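Local atomic coordinates of putative exported protein (Bordetella parapertussis, PDB entry 3OCJ), a protein that is of unknown function but is probably an S-adenosylmethionine-dependent methyltransferase with a Rossmann-like fold. Residues R114-G119 and S139-V144; C120-V125 and Y188-S193; V144-I149 and H166-Q171; H107-L112 and L133-Y138. All coordinates share one frame; numbering follows the deposited sequence.

The four contacts hold together one half of a Rossmann-like sheet and the chain segments that wrap it. Contact 2 joins strands 121-124 and 188-192 in the middle of the sheet; contact 3 lies about 11 Å away, centre to centre, on the neighbouring strand 145-150, and Val122 O probably accepts a hydrogen bond from Val147 N at 2.8 Å. Contact 1 closes the end where strands 121-124 and 145-150 begin, and shares Val144 with contact 3. Contact 4 packs helix 96-115 on residues 133-138, whose Leu133 reaches Val122 and Ser124 of contact 2. A bound palmitic acid lies about 10 Å from the side chain of Ser193 in contact 2.

Contact 1: residues R114-G119 and S139-V144; sequences RHLRPG and SACPGV
The thiol of Cys141 lies against Leu116, its SG 3.9 Å from Leu116 CG and 3.7 Å from Leu116 O. With SG anti to the carbonyl carbon of its own residue (chi1 -69°), the sulfur is set beside the bend where the chain has just left helix 96-115, and it also meets the carbonyl carbon of Arg117. Val144 flanks this centre: its CG2 touches Arg117 O at 3.6 Å and comes more loosely to Leu116 CG. Tyr138 and Val122 pack on both Leu116 and Val144, continuing the apolar cluster inward. Farther out, the rings of Pro118 and Pro142 lie side by side and point the same way, Pro118 CB being 4.0 Å from Pro142 CD.

The polar edge between the segments is backbone. Gly119 N donates to Pro142 O over 2.9 Å, a bent bond with 137° at the hydrogen, and Gly119 CA makes a CA-H...O contact with Gly143 O at 3.4 Å. Pro142 and Gly143 are the central residues of a type II turn from Cys141 to Val144. Arg117 instead bonds within its own segment, where NH1 donates in the guanidinium plane to the carbonyl oxygens of Arg114 and Leu116, each at 2.9 Å. Two loops leading into adjacent strands are thus joined by sulfur, proline and aliphatic packing and a single hydrogen bond, while the arginine's bonds brace the helix exit from within.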
# COMPACT_ATOMS: atom_id res chain seq x y z
N ARG A 114 -11.39 -7.75 -14.63
CA ARG A 114 -11.10 -8.42 -15.89
C ARG A 114 -10.91 -9.92 -15.74
O ARG A 114 -11.33 -10.71 -16.59
CB ARG A 114 -9.85 -7.79 -16.52
CG ARG A 114 -9.25 -8.59 -17.66
CD ARG A 114 -8.08 -7.83 -18.30
NE ARG A 114 -7.33 -8.68 -19.21
CZ ARG A 114 -6.38 -8.26 -20.04
NH1 ARG A 114 -5.76 -9.13 -20.82
NH2 ARG A 114 -6.06 -6.97 -20.09
N HIS A 115 -10.28 -10.33 -14.64
CA HIS A 115 -9.91 -11.73 -14.44
C HIS A 115 -10.96 -12.55 -13.69
O HIS A 115 -10.90 -13.77 -13.67
CB HIS A 115 -8.54 -11.83 -13.74
CG HIS A 115 -7.41 -11.35 -14.59
ND1 HIS A 115 -6.68 -12.20 -15.39
CD2 HIS A 115 -6.90 -10.11 -14.79
CE1 HIS A 115 -5.76 -11.51 -16.04
NE2 HIS A 115 -5.88 -10.24 -15.71
N LEU A 116 -11.93 -11.87 -13.08
CA LEU A 116 -12.99 -12.53 -12.31
C LEU A 116 -13.83 -13.42 -13.21
O LEU A 116 -14.16 -13.04 -14.34
CB LEU A 116 -13.87 -11.46 -11.67
CG LEU A 116 -14.58 -11.71 -10.34
CD1 LEU A 116 -13.58 -11.95 -9.22
CD2 LEU A 116 -15.47 -10.52 -10.01
N ARG A 117 -14.18 -14.61 -12.73
CA ARG A 117 -15.11 -15.51 -13.42
C ARG A 117 -16.05 -16.12 -12.38
O ARG A 117 -15.72 -16.17 -11.19
CB ARG A 117 -14.37 -16.65 -14.12
CG ARG A 117 -13.40 -16.23 -15.22
CD ARG A 117 -14.13 -15.65 -16.42
NE ARG A 117 -13.20 -15.41 -17.52
CZ ARG A 117 -12.51 -14.28 -17.67
NH1 ARG A 117 -12.65 -13.30 -16.80
NH2 ARG A 117 -11.68 -14.14 -18.70
N PRO A 118 -17.22 -16.62 -12.81
CA PRO A 118 -18.13 -17.27 -11.85
C PRO A 118 -17.42 -18.38 -11.09
O PRO A 118 -16.65 -19.14 -11.69
CB PRO A 118 -19.23 -17.85 -12.75
CG PRO A 118 -19.21 -16.99 -13.99
CD PRO A 118 -17.76 -16.60 -14.18
N GLY A 119 -17.67 -18.47 -9.79
CA GLY A 119 -17.15 -19.56 -8.98
C GLY A 119 -15.67 -19.48 -8.63
O GLY A 119 -15.13 -20.39 -7.99
N SER A 139 -22.15 -8.90 -10.35
CA SER A 139 -23.43 -9.17 -11.00
C SER A 139 -23.39 -10.29 -12.05
O SER A 139 -24.41 -10.93 -12.32
CB SER A 139 -24.00 -7.89 -11.62
OG SER A 139 -23.18 -7.42 -12.67
N ALA A 140 -22.22 -10.53 -12.63
CA ALA A 140 -22.09 -11.58 -13.64
C ALA A 140 -21.12 -12.67 -13.22
O ALA A 140 -20.78 -13.55 -14.02
CB ALA A 140 -21.68 -10.98 -14.99
N CYS A 141 -20.68 -12.62 -11.96
CA CYS A 141 -19.76 -13.62 -11.44
C CYS A 141 -20.38 -14.25 -10.19
O CYS A 141 -19.90 -14.03 -9.08
CB CYS A 141 -18.35 -13.04 -11.17
SG CYS A 141 -17.49 -12.62 -12.70
N PRO A 142 -21.46 -15.02 -10.37
CA PRO A 142 -22.05 -15.66 -9.19
C PRO A 142 -21.10 -16.67 -8.56
O PRO A 142 -20.28 -17.26 -9.26
CB PRO A 142 -23.29 -16.37 -9.75
CG PRO A 142 -23.02 -16.54 -11.22
CD PRO A 142 -22.17 -15.36 -11.61
N GLY A 143 -21.21 -16.87 -7.25
CA GLY A 143 -20.51 -17.96 -6.60
C GLY A 143 -19.04 -17.74 -6.34
O GLY A 143 -18.33 -18.67 -5.97
N VAL A 144 -18.58 -16.51 -6.52
CA VAL A 144 -17.21 -16.17 -6.15
C VAL A 144 -17.00 -16.37 -4.64
O VAL A 144 -17.87 -16.01 -3.83
CB VAL A 144 -16.86 -14.73 -6.57
CG1 VAL A 144 -15.52 -14.30 -5.97
CG2 VAL A 144 -16.83 -14.64 -8.11

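Contact 2: residues C120-V125 and Y188-S193; sequences CVVASV and YDLLTS
Asp189 binds both the N-H and the C=O of Val121: OD2 accepts from Val121 N at 2.8 Å, nearly straight at 172° and through its anti lone pair, while Asp189 N donates to Val121 O. The same carbonyl takes a second, longer bond from Leu190 N at 3.2 Å, and both donors lie in its plane. The carboxylate closes the end of the pair where strand 121-124 begins and segment 188-193 turns a corner at Asp189. At the other end Ser193 OG, anti to its backbone N (chi1 -178°), donates to Val125 O at 2.7 Å.

Between these ends Ala123 N bonds to Leu190 O, Thr192 N to Ala123 O and Val125 N to Thr192 O. This parallel pairing, with strand 145-150 bonded along the other edge of 121-124, is the centre of the Rossmann-like sheet of class I methyltransferases, in which the first and fourth strands are neighbours.

On one face of the sheet Ala123 CB sits over the centre of the Tyr188 ring, a CH-pi contact 3.5 Å from the centroid, and Val121 CG1 meets the ring edge at CD1. The Tyr188 hydroxyl is bonded to Thr184. Val122 and Leu190 lie side by side on the opposite face, followed by Ser124 CB against Thr192 CG2 at 3.6 Å. Ser124 OG is bonded to Glu132, and Phe108 and Leu112 of helix 96-115 pack on Thr192.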
# COMPACT_ATOMS: atom_id res chain seq x y z
N CYS A 120 -15.00 -18.41 -9.02
CA CYS A 120 -13.57 -18.33 -8.73
C CYS A 120 -13.30 -18.04 -7.26
O CYS A 120 -14.14 -17.47 -6.55
CB CYS A 120 -12.86 -17.32 -9.64
SG CYS A 120 -13.21 -15.60 -9.29
N VAL A 121 -12.13 -18.48 -6.82
CA VAL A 121 -11.69 -18.23 -5.46
C VAL A 121 -10.62 -17.13 -5.53
O VAL A 121 -9.59 -17.29 -6.19
CB VAL A 121 -11.11 -19.49 -4.81
CG1 VAL A 121 -10.63 -19.18 -3.40
CG2 VAL A 121 -12.17 -20.59 -4.77
N VAL A 122 -10.90 -16.01 -4.88
CA VAL A 122 -9.99 -14.86 -4.92
C VAL A 122 -9.46 -14.60 -3.52
O VAL A 122 -10.23 -14.46 -2.57
CB VAL A 122 -10.73 -13.60 -5.40
CG1 VAL A 122 -9.75 -12.45 -5.59
CG2 VAL A 122 -11.47 -13.88 -6.70
N ALA A 123 -8.14 -14.52 -3.40
CA ALA A 123 -7.51 -14.24 -2.11
C ALA A 123 -6.85 -12.87 -2.11
O ALA A 123 -6.33 -12.43 -3.12
CB ALA A 123 -6.49 -15.31 -1.79
N SER A 124 -6.84 -12.21 -0.95
CA SER A 124 -6.07 -10.99 -0.77
C SER A 124 -5.12 -11.19 0.41
O SER A 124 -5.56 -11.62 1.48
CB SER A 124 -6.99 -9.79 -0.53
OG SER A 124 -6.24 -8.60 -0.33
N VAL A 125 -3.84 -10.87 0.21
CA VAL A 125 -2.80 -11.16 1.19
C VAL A 125 -1.74 -10.06 1.11
O VAL A 125 -1.01 -9.99 0.12
CB VAL A 125 -2.09 -12.51 0.86
CG1 VAL A 125 -1.09 -12.87 1.97
CG2 VAL A 125 -3.10 -13.64 0.62
N TYR A 188 -6.18 -20.90 -4.81
CA TYR A 188 -6.81 -19.67 -5.31
C TYR A 188 -6.69 -19.52 -6.82
O TYR A 188 -5.66 -19.84 -7.42
CB TYR A 188 -6.20 -18.43 -4.64
CG TYR A 188 -5.94 -18.59 -3.16
CD1 TYR A 188 -6.94 -19.01 -2.30
CD2 TYR A 188 -4.69 -18.29 -2.63
CE1 TYR A 188 -6.70 -19.16 -0.95
CE2 TYR A 188 -4.44 -18.43 -1.28
CZ TYR A 188 -5.44 -18.86 -0.45
OH TYR A 188 -5.18 -19.00 0.90
N ASP A 189 -7.73 -18.97 -7.44
CA ASP A 189 -7.68 -18.64 -8.86
C ASP A 189 -7.00 -17.30 -9.09
O ASP A 189 -6.36 -17.07 -10.12
CB ASP A 189 -9.09 -18.60 -9.43
CG ASP A 189 -9.76 -19.95 -9.37
OD1 ASP A 189 -9.34 -20.84 -10.15
OD2 ASP A 189 -10.66 -20.13 -8.54
N LEU A 190 -7.18 -16.40 -8.13
CA LEU A 190 -6.68 -15.04 -8.22
C LEU A 190 -6.16 -14.65 -6.85
O LEU A 190 -6.78 -14.96 -5.83
CB LEU A 190 -7.83 -14.10 -8.59
CG LEU A 190 -7.95 -13.58 -10.01
CD1 LEU A 190 -9.25 -12.80 -10.14
CD2 LEU A 190 -6.75 -12.70 -10.34
N LEU A 191 -5.01 -13.98 -6.81
CA LEU A 191 -4.46 -13.50 -5.54
C LEU A 191 -4.01 -12.07 -5.74
O LEU A 191 -3.32 -11.76 -6.71
CB LEU A 191 -3.29 -14.39 -5.08
CG LEU A 191 -2.76 -14.12 -3.66
CD1 LEU A 191 -2.13 -15.37 -3.02
CD2 LEU A 191 -1.77 -12.96 -3.61
N THR A 192 -4.43 -11.19 -4.84
CA THR A 192 -4.00 -9.81 -4.89
C THR A 192 -3.19 -9.45 -3.62
O THR A 192 -3.51 -9.92 -2.52
CB THR A 192 -5.19 -8.86 -5.11
OG1 THR A 192 -4.73 -7.51 -5.22
CG2 THR A 192 -6.19 -8.99 -3.96
N SER A 193 -2.15 -8.65 -3.80
CA SER A 193 -1.27 -8.27 -2.71
C SER A 193 -0.77 -6.84 -2.88
O SER A 193 -0.22 -6.49 -3.93
CB SER A 193 -0.07 -9.21 -2.64
OG SER A 193 0.78 -8.87 -1.54

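Contact 3: residues V144-I149 and H166-Q171; sequences VQLVGI and HALAGQ
Gln171 reaches Val144 along its whole side chain. Its CB lies 3.6 Å from Val144 O, and CG, set anti to the carbonyl carbon of its own residue, stays nearly as close to the same oxygen. A bend at chi2 (-62°) turns CD back, still 3.8 Å from Val144 O, and the chain ends with NE2 donating to that oxygen at 3.0 Å. The bond is fairly straight at the hydrogen, 164°, and the acceptor lies close to the amide plane, but NE2 stands well above the plane of the Val144 carbonyl. NE2 also brushes Gln145 CG, the two amides being turned 72° apart.

The backbone of Gln171 adds a second bond, Leu146 N donating to Gln171 O at 2.9 Å. Deeper in, Leu146 CD1 meets Leu168 CD2 at 4.0 Å, the two side chains crossing at about a right angle, and Tyr138 packs on both. Leu168 is held in its turn by its own N, which donates to His166 ND1 in the ring plane. With its backbone acceptor and side-chain donor, one glutamine therefore clamps two successive peptides at the start of strand 145-150, just where the following strand 172-176 begins to pair with it.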
# COMPACT_ATOMS: atom_id res chain seq x y z
N VAL A 144 -18.58 -16.51 -6.52
CA VAL A 144 -17.21 -16.17 -6.15
C VAL A 144 -17.00 -16.37 -4.64
O VAL A 144 -17.87 -16.01 -3.83
CB VAL A 144 -16.86 -14.73 -6.57
CG1 VAL A 144 -15.52 -14.30 -5.97
CG2 VAL A 144 -16.83 -14.64 -8.11
N GLN A 145 -15.87 -16.95 -4.27
CA GLN A 145 -15.49 -17.05 -2.87
C GLN A 145 -14.32 -16.12 -2.62
O GLN A 145 -13.38 -16.08 -3.41
CB GLN A 145 -15.10 -18.47 -2.50
CG GLN A 145 -16.20 -19.49 -2.77
CD GLN A 145 -15.72 -20.91 -2.60
OE1 GLN A 145 -14.70 -21.16 -1.95
NE2 GLN A 145 -16.44 -21.86 -3.19
N LEU A 146 -14.41 -15.37 -1.53
CA LEU A 146 -13.34 -14.44 -1.16
C LEU A 146 -12.58 -14.93 0.07
O LEU A 146 -13.17 -15.38 1.04
CB LEU A 146 -13.90 -13.05 -0.87
CG LEU A 146 -14.72 -12.38 -1.98
CD1 LEU A 146 -15.27 -11.04 -1.51
CD2 LEU A 146 -13.91 -12.21 -3.26
N VAL A 147 -11.26 -14.81 0.01
CA VAL A 147 -10.42 -15.26 1.11
C VAL A 147 -9.51 -14.11 1.52
O VAL A 147 -8.84 -13.50 0.68
CB VAL A 147 -9.57 -16.49 0.72
CG1 VAL A 147 -8.68 -16.93 1.88
CG2 VAL A 147 -10.47 -17.63 0.27
N GLY A 148 -9.49 -13.78 2.80
CA GLY A 148 -8.61 -12.72 3.28
C GLY A 148 -7.63 -13.27 4.28
O GLY A 148 -8.02 -13.97 5.21
N ILE A 149 -6.35 -12.97 4.10
CA ILE A 149 -5.33 -13.40 5.04
C ILE A 149 -4.62 -12.15 5.56
O ILE A 149 -4.20 -11.30 4.78
CB ILE A 149 -4.30 -14.34 4.36
CG1 ILE A 149 -5.03 -15.55 3.76
CG2 ILE A 149 -3.22 -14.77 5.35
CD1 ILE A 149 -4.10 -16.59 3.18
N HIS A 166 -22.61 -6.11 2.78
CA HIS A 166 -22.27 -6.41 1.40
C HIS A 166 -22.97 -7.68 0.92
O HIS A 166 -23.27 -8.57 1.71
CB HIS A 166 -20.75 -6.57 1.29
CG HIS A 166 -20.22 -6.52 -0.11
ND1 HIS A 166 -20.27 -7.59 -0.97
CD2 HIS A 166 -19.61 -5.52 -0.79
CE1 HIS A 166 -19.72 -7.26 -2.12
NE2 HIS A 166 -19.31 -6.00 -2.04
N ALA A 167 -23.20 -7.77 -0.39
CA ALA A 167 -23.84 -8.93 -1.00
C ALA A 167 -23.06 -10.23 -0.75
O ALA A 167 -23.65 -11.31 -0.65
CB ALA A 167 -24.03 -8.71 -2.49
N LEU A 168 -21.73 -10.11 -0.65
CA LEU A 168 -20.86 -11.27 -0.48
C LEU A 168 -20.39 -11.47 0.96
O LEU A 168 -19.42 -12.18 1.20
CB LEU A 168 -19.65 -11.17 -1.42
CG LEU A 168 -19.85 -11.72 -2.84
CD1 LEU A 168 -20.94 -10.94 -3.59
CD2 LEU A 168 -18.54 -11.71 -3.63
N ALA A 169 -21.08 -10.86 1.92
CA ALA A 169 -20.68 -10.97 3.32
C ALA A 169 -20.53 -12.43 3.75
O ALA A 169 -19.65 -12.77 4.55
CB ALA A 169 -21.67 -10.25 4.22
N GLY A 170 -21.38 -13.30 3.22
CA GLY A 170 -21.33 -14.71 3.55
C GLY A 170 -20.37 -15.53 2.71
O GLY A 170 -20.25 -16.74 2.92
N GLN A 171 -19.69 -14.88 1.77
CA GLN A 171 -18.75 -15.56 0.87
C GLN A 171 -17.31 -15.31 1.27
O GLN A 171 -16.40 -15.61 0.51
CB GLN A 171 -18.96 -15.09 -0.57
CG GLN A 171 -20.30 -15.50 -1.14
CD GLN A 171 -20.44 -17.01 -1.21
OE1 GLN A 171 -21.33 -17.59 -0.59
NE2 GLN A 171 -19.57 -17.65 -1.99

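Contact 4: residues H107-L112 and L133-Y138; sequences HFRRAL and LLALDY
Leu112 and Leu136 both carry CG anti to the carbonyl carbon (chi1 -65° and -55°), and the branch of Leu136 is brought against helix 96-115, with CD1 3.9 Å from Leu112 CB. Its other methyl, CD2, lies 3.7 Å from Arg109 O, one turn earlier on the helix. The two methyls of Leu136 are thus divided between helix residues three apart. Leu112 in turn extends CD1 to Leu133 CD2 at 4.0 Å, the side chains crossing at about a right angle.

At the outer margin a bend at chi3 (58°) sets Arg109 NE 3.7 Å from Ala135 CB. This methyl lies over one face of the guanidinium, displaced toward its rim, while NH2 approaches Ala135 O at 3.6 Å without making a hydrogen bond. The contact is therefore dispersive at its core, with the arginine's flat face resting on the methyl. Within the loop, Tyr138 OH donates to Leu133 O at 2.6 Å and ties the end of helix 131-134 to the chain that follows it.

Helix and loop lie side by side against the sheet. Leu133 of the loop packs on Val122 and Ser124 of strand 121-124, whereas Leu112 and Phe108 of the helix rest on Val224 of strand 221-226, and Phe108 and Ala111 continue to strand 298-302. Gln113, next on the helix, bonds Asp137 O and joins the two again beyond the leucines.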
# COMPACT_ATOMS: atom_id res chain seq x y z
N HIS A 107 -6.20 0.58 -10.90
CA HIS A 107 -5.69 -0.48 -11.78
C HIS A 107 -5.93 -1.87 -11.19
O HIS A 107 -6.23 -2.82 -11.92
CB HIS A 107 -4.21 -0.26 -12.12
CG HIS A 107 -3.97 0.96 -12.96
ND1 HIS A 107 -4.57 1.15 -14.19
CD2 HIS A 107 -3.19 2.04 -12.76
CE1 HIS A 107 -4.18 2.30 -14.69
NE2 HIS A 107 -3.34 2.87 -13.84
N PHE A 108 -5.79 -2.00 -9.87
CA PHE A 108 -6.13 -3.26 -9.20
C PHE A 108 -7.59 -3.62 -9.47
O PHE A 108 -7.90 -4.76 -9.78
CB PHE A 108 -5.92 -3.14 -7.68
CG PHE A 108 -4.53 -3.51 -7.21
CD1 PHE A 108 -3.40 -2.97 -7.80
CD2 PHE A 108 -4.37 -4.37 -6.13
CE1 PHE A 108 -2.12 -3.30 -7.35
CE2 PHE A 108 -3.10 -4.71 -5.69
CZ PHE A 108 -1.97 -4.16 -6.29
N ARG A 109 -8.49 -2.65 -9.33
CA ARG A 109 -9.90 -2.93 -9.53
C ARG A 109 -10.14 -3.38 -10.97
O ARG A 109 -10.85 -4.35 -11.21
CB ARG A 109 -10.75 -1.72 -9.17
CG ARG A 109 -10.94 -1.54 -7.67
CD ARG A 109 -11.82 -0.34 -7.36
NE ARG A 109 -13.13 -0.47 -8.00
CZ ARG A 109 -14.02 0.51 -8.09
NH1 ARG A 109 -13.74 1.71 -7.59
NH2 ARG A 109 -15.18 0.30 -8.68
N ARG A 110 -9.55 -2.67 -11.94
CA ARG A 110 -9.76 -3.06 -13.33
C ARG A 110 -9.20 -4.45 -13.62
O ARG A 110 -9.83 -5.25 -14.34
CB ARG A 110 -9.14 -2.04 -14.31
CG ARG A 110 -9.87 -0.72 -14.40
CD ARG A 110 -9.41 0.10 -15.62
NE ARG A 110 -7.96 0.24 -15.64
CZ ARG A 110 -7.15 -0.31 -16.55
NH1 ARG A 110 -5.83 -0.15 -16.42
NH2 ARG A 110 -7.63 -1.00 -17.58
N ALA A 111 -8.03 -4.75 -13.06
CA ALA A 111 -7.39 -6.03 -13.32
C ALA A 111 -8.19 -7.16 -12.68
O ALA A 111 -8.44 -8.18 -13.30
CB ALA A 111 -5.95 -6.04 -12.81
N LEU A 112 -8.59 -6.97 -11.42
CA LEU A 112 -9.34 -8.02 -10.75
C LEU A 112 -10.66 -8.23 -11.47
O LEU A 112 -11.07 -9.37 -11.71
CB LEU A 112 -9.53 -7.70 -9.26
CG LEU A 112 -8.22 -7.69 -8.47
CD1 LEU A 112 -8.41 -6.97 -7.14
CD2 LEU A 112 -7.66 -9.10 -8.27
N LEU A 133 -11.56 -5.79 -3.12
CA LEU A 133 -12.48 -6.89 -3.42
C LEU A 133 -13.95 -6.52 -3.19
O LEU A 133 -14.83 -6.97 -3.92
CB LEU A 133 -12.10 -8.14 -2.62
CG LEU A 133 -10.73 -8.76 -2.88
CD1 LEU A 133 -10.59 -10.06 -2.09
CD2 LEU A 133 -10.50 -9.01 -4.36
N LEU A 134 -14.21 -5.70 -2.18
CA LEU A 134 -15.58 -5.32 -1.87
C LEU A 134 -16.11 -4.26 -2.84
O LEU A 134 -17.31 -3.96 -2.85
CB LEU A 134 -15.70 -4.84 -0.42
CG LEU A 134 -15.45 -5.90 0.66
CD1 LEU A 134 -15.35 -5.25 2.04
CD2 LEU A 134 -16.54 -6.97 0.65
N ALA A 135 -15.23 -3.69 -3.65
CA ALA A 135 -15.63 -2.67 -4.61
C ALA A 135 -15.98 -3.24 -5.99
O ALA A 135 -16.48 -2.52 -6.85
CB ALA A 135 -14.55 -1.60 -4.75
N LEU A 136 -15.70 -4.52 -6.20
CA LEU A 136 -15.90 -5.12 -7.53
C LEU A 136 -17.37 -5.36 -7.85
O LEU A 136 -18.22 -5.37 -6.95
CB LEU A 136 -15.11 -6.42 -7.67
CG LEU A 136 -13.61 -6.37 -7.39
CD1 LEU A 136 -12.98 -7.75 -7.54
CD2 LEU A 136 -12.93 -5.37 -8.30
N ASP A 137 -17.66 -5.55 -9.13
CA ASP A 137 -19.01 -5.81 -9.59
C ASP A 137 -19.17 -7.32 -9.74
O ASP A 137 -18.53 -7.94 -10.59
CB ASP A 137 -19.23 -5.11 -10.94
CG ASP A 137 -20.62 -5.33 -11.52
OD1 ASP A 137 -21.43 -6.06 -10.90
OD2 ASP A 137 -20.91 -4.78 -12.60
N TYR A 138 -20.03 -7.91 -8.91
CA TYR A 138 -20.22 -9.36 -8.91
C TYR A 138 -21.49 -9.82 -9.64
O TYR A 138 -21.84 -10.99 -9.60
CB TYR A 138 -20.21 -9.89 -7.47
CG TYR A 138 -18.86 -9.73 -6.82
CD1 TYR A 138 -17.84 -10.64 -7.06
CD2 TYR A 138 -18.58 -8.65 -5.98
CE1 TYR A 138 -16.58 -10.50 -6.48
CE2 TYR A 138 -17.32 -8.49 -5.40
CZ TYR A 138 -16.32 -9.42 -5.65
OH TYR A 138 -15.07 -9.28 -5.08